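Local coordinates for tryptophanyl-tRNA synthetase (Thermus thermophilus, PDB 2EL7) that attaches tryptophan to its cognate tRNA at the expense of ATP, as a homodimeric class I aminoacyl-tRNA synthetase, at the interface of chains A and B. Coordinates in Å, arbitrary orientation; residue numbers count along the deposited sequence, not the author numbering. Chains: chain A/B, Tryptophanyl-tRNA synthetase.

Contact 1: the interface of chains A and B. Residues chain A 91-92, 95-96, 318; chain B 44, 88, 91-92, 95.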
# COMPACT_ATOMS: atom_id res chain seq x y z
N THR A 91 -3.99 0.67 -4.45
CA THR A 91 -3.06 0.63 -3.32
C THR A 91 -3.51 -0.39 -2.33
O THR A 91 -2.74 -0.80 -1.47
CB THR A 91 -2.88 2.00 -2.52
OG1 THR A 91 -4.11 2.39 -1.90
CG2 THR A 91 -2.35 3.09 -3.41
N GLU A 92 -4.78 -0.77 -2.40
CA GLU A 92 -5.31 -1.77 -1.48
C GLU A 92 -4.94 -3.16 -2.01
O GLU A 92 -4.51 -4.05 -1.25
CB GLU A 92 -6.81 -1.63 -1.36
CG GLU A 92 -7.40 -2.60 -0.39
CD GLU A 92 -8.90 -2.57 -0.39
OE1 GLU A 92 -9.45 -1.59 -0.93
OE2 GLU A 92 -9.54 -3.51 0.16
N TRP A 95 -1.50 -4.04 -1.13
CA TRP A 95 -1.14 -4.67 0.14
C TRP A 95 -1.27 -6.17 -0.02
O TRP A 95 -0.37 -6.91 0.39
CB TRP A 95 -2.05 -4.19 1.29
CG TRP A 95 -1.92 -5.07 2.50
CD1 TRP A 95 -2.91 -5.82 3.07
CD2 TRP A 95 -0.73 -5.34 3.25
NE1 TRP A 95 -2.40 -6.55 4.12
CE2 TRP A 95 -1.07 -6.27 4.26
CE3 TRP A 95 0.59 -4.89 3.17
CZ2 TRP A 95 -0.15 -6.75 5.18
CZ3 TRP A 95 1.52 -5.37 4.09
CH2 TRP A 95 1.14 -6.29 5.08
N VAL A 96 -2.37 -6.61 -0.64
CA VAL A 96 -2.60 -8.05 -0.84
C VAL A 96 -1.42 -8.64 -1.57
O VAL A 96 -0.83 -9.61 -1.11
CB VAL A 96 -3.91 -8.33 -1.64
CG1 VAL A 96 -4.09 -9.85 -1.83
CG2 VAL A 96 -5.12 -7.76 -0.89
N MET A 318 -11.76 -5.18 -7.06
CA MET A 318 -11.47 -5.15 -5.63
C MET A 318 -12.55 -5.88 -4.80
O MET A 318 -12.27 -6.42 -3.73
CB MET A 318 -11.31 -3.69 -5.17
CG MET A 318 -10.53 -3.51 -3.87
SD MET A 318 -8.84 -4.22 -4.02
CE MET A 318 -8.84 -5.41 -2.74
N TYR B 44 -6.20 -7.40 8.13
CA TYR B 44 -5.19 -7.43 7.07
C TYR B 44 -3.85 -8.00 7.55
O TYR B 44 -2.99 -8.36 6.74
CB TYR B 44 -5.01 -6.04 6.42
CG TYR B 44 -5.78 -5.88 5.10
CD1 TYR B 44 -6.31 -4.65 4.70
CD2 TYR B 44 -5.99 -6.99 4.28
CE1 TYR B 44 -7.06 -4.52 3.49
CE2 TYR B 44 -6.73 -6.88 3.08
CZ TYR B 44 -7.27 -5.66 2.69
OH TYR B 44 -8.02 -5.62 1.52
N PRO B 88 -10.53 1.38 3.71
CA PRO B 88 -9.45 1.24 2.72
C PRO B 88 -8.46 2.40 2.60
O PRO B 88 -7.32 2.21 2.16
CB PRO B 88 -10.22 1.02 1.43
CG PRO B 88 -11.39 1.95 1.60
CD PRO B 88 -11.83 1.57 3.02
N THR B 91 -4.62 1.98 3.33
CA THR B 91 -3.61 1.27 2.54
C THR B 91 -3.02 2.26 1.55
O THR B 91 -1.89 2.09 1.08
CB THR B 91 -4.18 0.09 1.74
OG1 THR B 91 -5.16 0.56 0.80
CG2 THR B 91 -4.76 -0.95 2.67
N GLU B 92 -3.80 3.29 1.22
CA GLU B 92 -3.32 4.32 0.32
C GLU B 92 -2.28 5.13 1.07
O GLU B 92 -1.25 5.48 0.52
CB GLU B 92 -4.46 5.24 -0.14
CG GLU B 92 -3.96 6.37 -1.03
CD GLU B 92 -5.03 7.37 -1.40
OE1 GLU B 92 -4.69 8.41 -2.02
OE2 GLU B 92 -6.22 7.12 -1.08
N TRP B 95 1.06 3.39 1.19
CA TRP B 95 2.00 3.51 0.07
C TRP B 95 2.81 4.76 0.28
O TRP B 95 4.01 4.74 0.07
CB TRP B 95 1.29 3.62 -1.29
CG TRP B 95 2.22 4.18 -2.36
CD1 TRP B 95 2.10 5.38 -3.00
CD2 TRP B 95 3.44 3.59 -2.84
NE1 TRP B 95 3.17 5.59 -3.84
CE2 TRP B 95 4.01 4.51 -3.76
CE3 TRP B 95 4.11 2.39 -2.58
CZ2 TRP B 95 5.22 4.26 -4.42
CZ3 TRP B 95 5.32 2.14 -3.23
CH2 TRP B 95 5.87 3.07 -4.15
O HOH W 1 -6.78 2.37 -1.12

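Contact 2: the interface of chains A and B. Residues chain A 47-48, 50, 122-125, 128; chain B 95, 98-99, 101-103, 106, 128.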
# COMPACT_ATOMS: atom_id res chain seq x y z
N LEU A 47 6.76 10.02 -6.09
CA LEU A 47 7.08 9.95 -4.65
C LEU A 47 8.24 9.02 -4.25
O LEU A 47 8.71 9.09 -3.12
CB LEU A 47 5.85 9.55 -3.82
CG LEU A 47 4.49 10.22 -3.96
CD1 LEU A 47 3.65 9.89 -2.75
CD2 LEU A 47 4.62 11.70 -4.08
N THR A 48 8.69 8.15 -5.16
CA THR A 48 9.79 7.22 -4.86
C THR A 48 11.15 7.90 -4.62
O THR A 48 12.11 7.26 -4.19
CB THR A 48 9.94 6.15 -5.96
OG1 THR A 48 9.65 6.73 -7.23
CG2 THR A 48 9.00 5.03 -5.74
N PRO A 50 11.58 10.92 -2.56
CA PRO A 50 11.06 11.90 -1.60
C PRO A 50 11.79 13.21 -1.37
O PRO A 50 11.13 14.23 -1.24
CB PRO A 50 10.88 11.07 -0.32
CG PRO A 50 11.90 10.04 -0.43
CD PRO A 50 11.83 9.63 -1.88
N VAL A 122 18.27 4.00 0.32
CA VAL A 122 17.49 2.96 -0.30
C VAL A 122 16.12 2.95 0.36
O VAL A 122 15.90 2.30 1.38
CB VAL A 122 18.23 1.55 -0.27
CG1 VAL A 122 19.07 1.41 0.96
CG2 VAL A 122 17.23 0.40 -0.37
N TRP A 123 15.20 3.71 -0.24
CA TRP A 123 13.83 3.81 0.25
C TRP A 123 13.02 2.53 -0.04
O TRP A 123 13.22 1.85 -1.07
CB TRP A 123 13.12 5.01 -0.39
CG TRP A 123 13.79 6.34 -0.13
CD1 TRP A 123 14.51 7.09 -1.04
CD2 TRP A 123 13.81 7.08 1.10
NE1 TRP A 123 14.97 8.23 -0.44
CE2 TRP A 123 14.55 8.25 0.87
CE3 TRP A 123 13.27 6.86 2.36
CZ2 TRP A 123 14.78 9.21 1.87
CZ3 TRP A 123 13.49 7.80 3.35
CH2 TRP A 123 14.24 8.96 3.10
N SER A 124 12.10 2.20 0.86
CA SER A 124 11.26 1.01 0.68
C SER A 124 10.42 1.23 -0.58
O SER A 124 9.98 0.29 -1.22
CB SER A 124 10.37 0.78 1.90
OG SER A 124 11.16 0.67 3.07
N GLY A 125 10.21 2.50 -0.91
CA GLY A 125 9.47 2.85 -2.11
C GLY A 125 10.16 2.28 -3.34
O GLY A 125 9.48 1.74 -4.22
N MET A 128 9.56 -1.63 -3.12
CA MET A 128 8.15 -2.00 -3.30
C MET A 128 7.44 -1.46 -4.57
O MET A 128 6.32 -1.88 -4.87
CB MET A 128 7.34 -1.57 -2.06
CG MET A 128 7.89 -2.08 -0.74
SD MET A 128 8.14 -3.88 -0.80
CE MET A 128 6.58 -4.42 -1.37
N TRP B 95 1.06 3.39 1.19
CA TRP B 95 2.00 3.51 0.07
C TRP B 95 2.81 4.76 0.28
O TRP B 95 4.01 4.74 0.07
CB TRP B 95 1.29 3.62 -1.29
CG TRP B 95 2.22 4.18 -2.36
CD1 TRP B 95 2.10 5.38 -3.00
CD2 TRP B 95 3.44 3.59 -2.84
NE1 TRP B 95 3.17 5.59 -3.84
CE2 TRP B 95 4.01 4.51 -3.76
CE3 TRP B 95 4.11 2.39 -2.58
CZ2 TRP B 95 5.22 4.26 -4.42
CZ3 TRP B 95 5.32 2.14 -3.23
CH2 TRP B 95 5.87 3.07 -4.15
N THR B 98 5.47 4.17 2.78
CA THR B 98 6.47 3.24 2.29
C THR B 98 7.57 4.05 1.58
O THR B 98 8.78 3.79 1.75
CB THR B 98 5.84 2.22 1.32
OG1 THR B 98 4.95 1.36 2.04
CG2 THR B 98 6.87 1.42 0.63
N THR B 99 7.16 5.05 0.80
CA THR B 99 8.15 5.87 0.10
C THR B 99 9.03 6.65 1.09
O THR B 99 10.15 7.01 0.76
CB THR B 99 7.52 6.92 -0.87
OG1 THR B 99 6.72 7.85 -0.12
CG2 THR B 99 6.69 6.25 -1.97
N THR B 101 10.14 5.53 4.10
CA THR B 101 10.80 4.64 5.05
C THR B 101 12.09 3.98 4.55
O THR B 101 12.08 3.22 3.58
CB THR B 101 9.81 3.53 5.50
OG1 THR B 101 8.60 4.14 5.99
CG2 THR B 101 10.43 2.66 6.60
N PRO B 102 13.22 4.27 5.20
CA PRO B 102 14.46 3.63 4.73
C PRO B 102 14.40 2.12 4.93
O PRO B 102 14.07 1.65 6.03
CB PRO B 102 15.54 4.29 5.61
CG PRO B 102 14.96 5.68 5.89
CD PRO B 102 13.48 5.38 6.14
N LEU B 103 14.75 1.35 3.90
CA LEU B 103 14.71 -0.12 3.99
C LEU B 103 15.36 -0.65 5.29
O LEU B 103 14.80 -1.52 5.98
CB LEU B 103 15.36 -0.76 2.75
CG LEU B 103 15.36 -2.31 2.70
CD1 LEU B 103 13.93 -2.84 2.94
CD2 LEU B 103 15.89 -2.84 1.36
N LEU B 106 13.33 -1.19 8.41
CA LEU B 106 12.42 -2.32 8.41
C LEU B 106 13.16 -3.64 8.62
O LEU B 106 12.68 -4.48 9.37
CB LEU B 106 11.63 -2.36 7.09
CG LEU B 106 10.58 -1.24 6.95
CD1 LEU B 106 9.87 -1.33 5.59
CD2 LEU B 106 9.56 -1.35 8.11
N MET B 128 7.13 -5.37 5.48
CA MET B 128 6.31 -4.17 5.40
C MET B 128 5.16 -4.00 6.38
O MET B 128 4.59 -2.91 6.42
CB MET B 128 5.71 -4.04 4.00
CG MET B 128 6.69 -4.10 2.84
SD MET B 128 8.07 -2.95 2.97
CE MET B 128 7.22 -1.39 3.09

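Contact 1: the interface of chains A and B
Helix 89-99 of each chain packs against its own symmetry mate across the dimer axis, with ordinary helical phi and psi at A:Thr91 and B:Thr91, while the 3-10 helix 43-48 of chain B brings B:Tyr44 alongside. The two threonines meet near the axis, OG1 of each in the crowded position between backbone N and carbonyl carbon, CG2 beside the N. A small beta-branched residue suits this place, letting the helices come close while supplying a hydroxyl. The direct OG1 to OG1 pairing is weak, but water 1 bridges the hydroxyls, 2.8 Å from A:Thr91 OG1 and 3.1 Å from B:Thr91 OG1. B:Thr91 OG1 also donates within its own chain to B:Pro88 O (3.0 Å), which fixes its rotation.

A:Glu92 has CG anti to the backbone N (chi1 -178°) and an extended chain, so this long side chain crosses that of B:Tyr44 at about a right angle and carries an acceptor to the phenol. B:Tyr44 OH, the phenol hydroxyl, donates at 2.9 Å to A:Glu92 OE2, which accepts on its anti lone pair. A:Trp95, also anti at chi1, slides past B:Tyr44 in the opposite direction. Its CD1 sits over one ring face toward the rim, the planes 70° apart, edge-to-face. Tyrosine offers face, hydroxyl and backbone acceptor together; indole brings a flat edge and an N-H, A:Trp95 NE1 donating to B:Tyr44 O at 3.2 Å, within the indole plane but above the carbonyl plane.

Contact 2: the interface of chains A and B
Hydrogen bonds to backbone carbonyls form a polar strip in this dimer contact, where the segment leading into helix 124-139 of chain A runs antiparallel to the stretch between helices 89-99 and 103-107 of chain B, with a beta bridge from A:Trp123 to B:Pro102. B:Leu103 N donates to A:Val122 O at 2.9 Å, nearly along the C=O axis. On the other side of the bridge, B:Thr101 O accepts twice from A:Ser124: from its N at 2.9 Å, again nearly along the axis, and from its OG at 2.8 Å, above the carbonyl plane. Serine suits the first turn of the helix because OG, beside the backbone N (chi1 -57°), can grip the same carbonyl as the amide.

Apolar packing surrounds this strip. A:Trp123 and B:Pro102 lie side by side, pointing the same way, the compact proline ring setting CG 3.6 Å from the indole CZ3. A:Pro50 CG lies over the rim of one face of that indole, within chain A. A:Val122 CG2, anti to its backbone N, packs on B:Leu103 CB. A:Gly125, lacking a side chain, lets helix 124-139 approach the end of helix 89-99, its CA 4.0 Å from B:Thr99 CA. B:Thr98 turns its methyl CG2 toward A:Ser124 CB, while B:Thr99 CG2 packs on A:Leu47 CB and, within chain B, over the rim of one face of B:Trp95, one helical turn back. B:Trp95 CH2, at the far edge of the six-membered ring, meets A:Thr48 CG2 obliquely.

The two Met128 chains, flexible and bent at chi2 and chi3, reach tip to tip, with B:Met128 SD 3.8 Å from A:Met128 CG.

Contact 1 and contact 2 lie about 15 Å apart, measured between the centres of their C-alpha atoms, and share B:Trp95. Helix 89-99 runs through both: its first turns serve contact 1 and its last turn contact 2, while the 3-10 helix 43-48 contributes from chain B in the former and chain A in the latter. Because the interface is two-fold symmetric, each patch recurs with the chains exchanged, so every Trp95 can take part in both kinds of packing. Together they form parts of one continuous homodimer interface, which should fix the relative orientation of the two subunits.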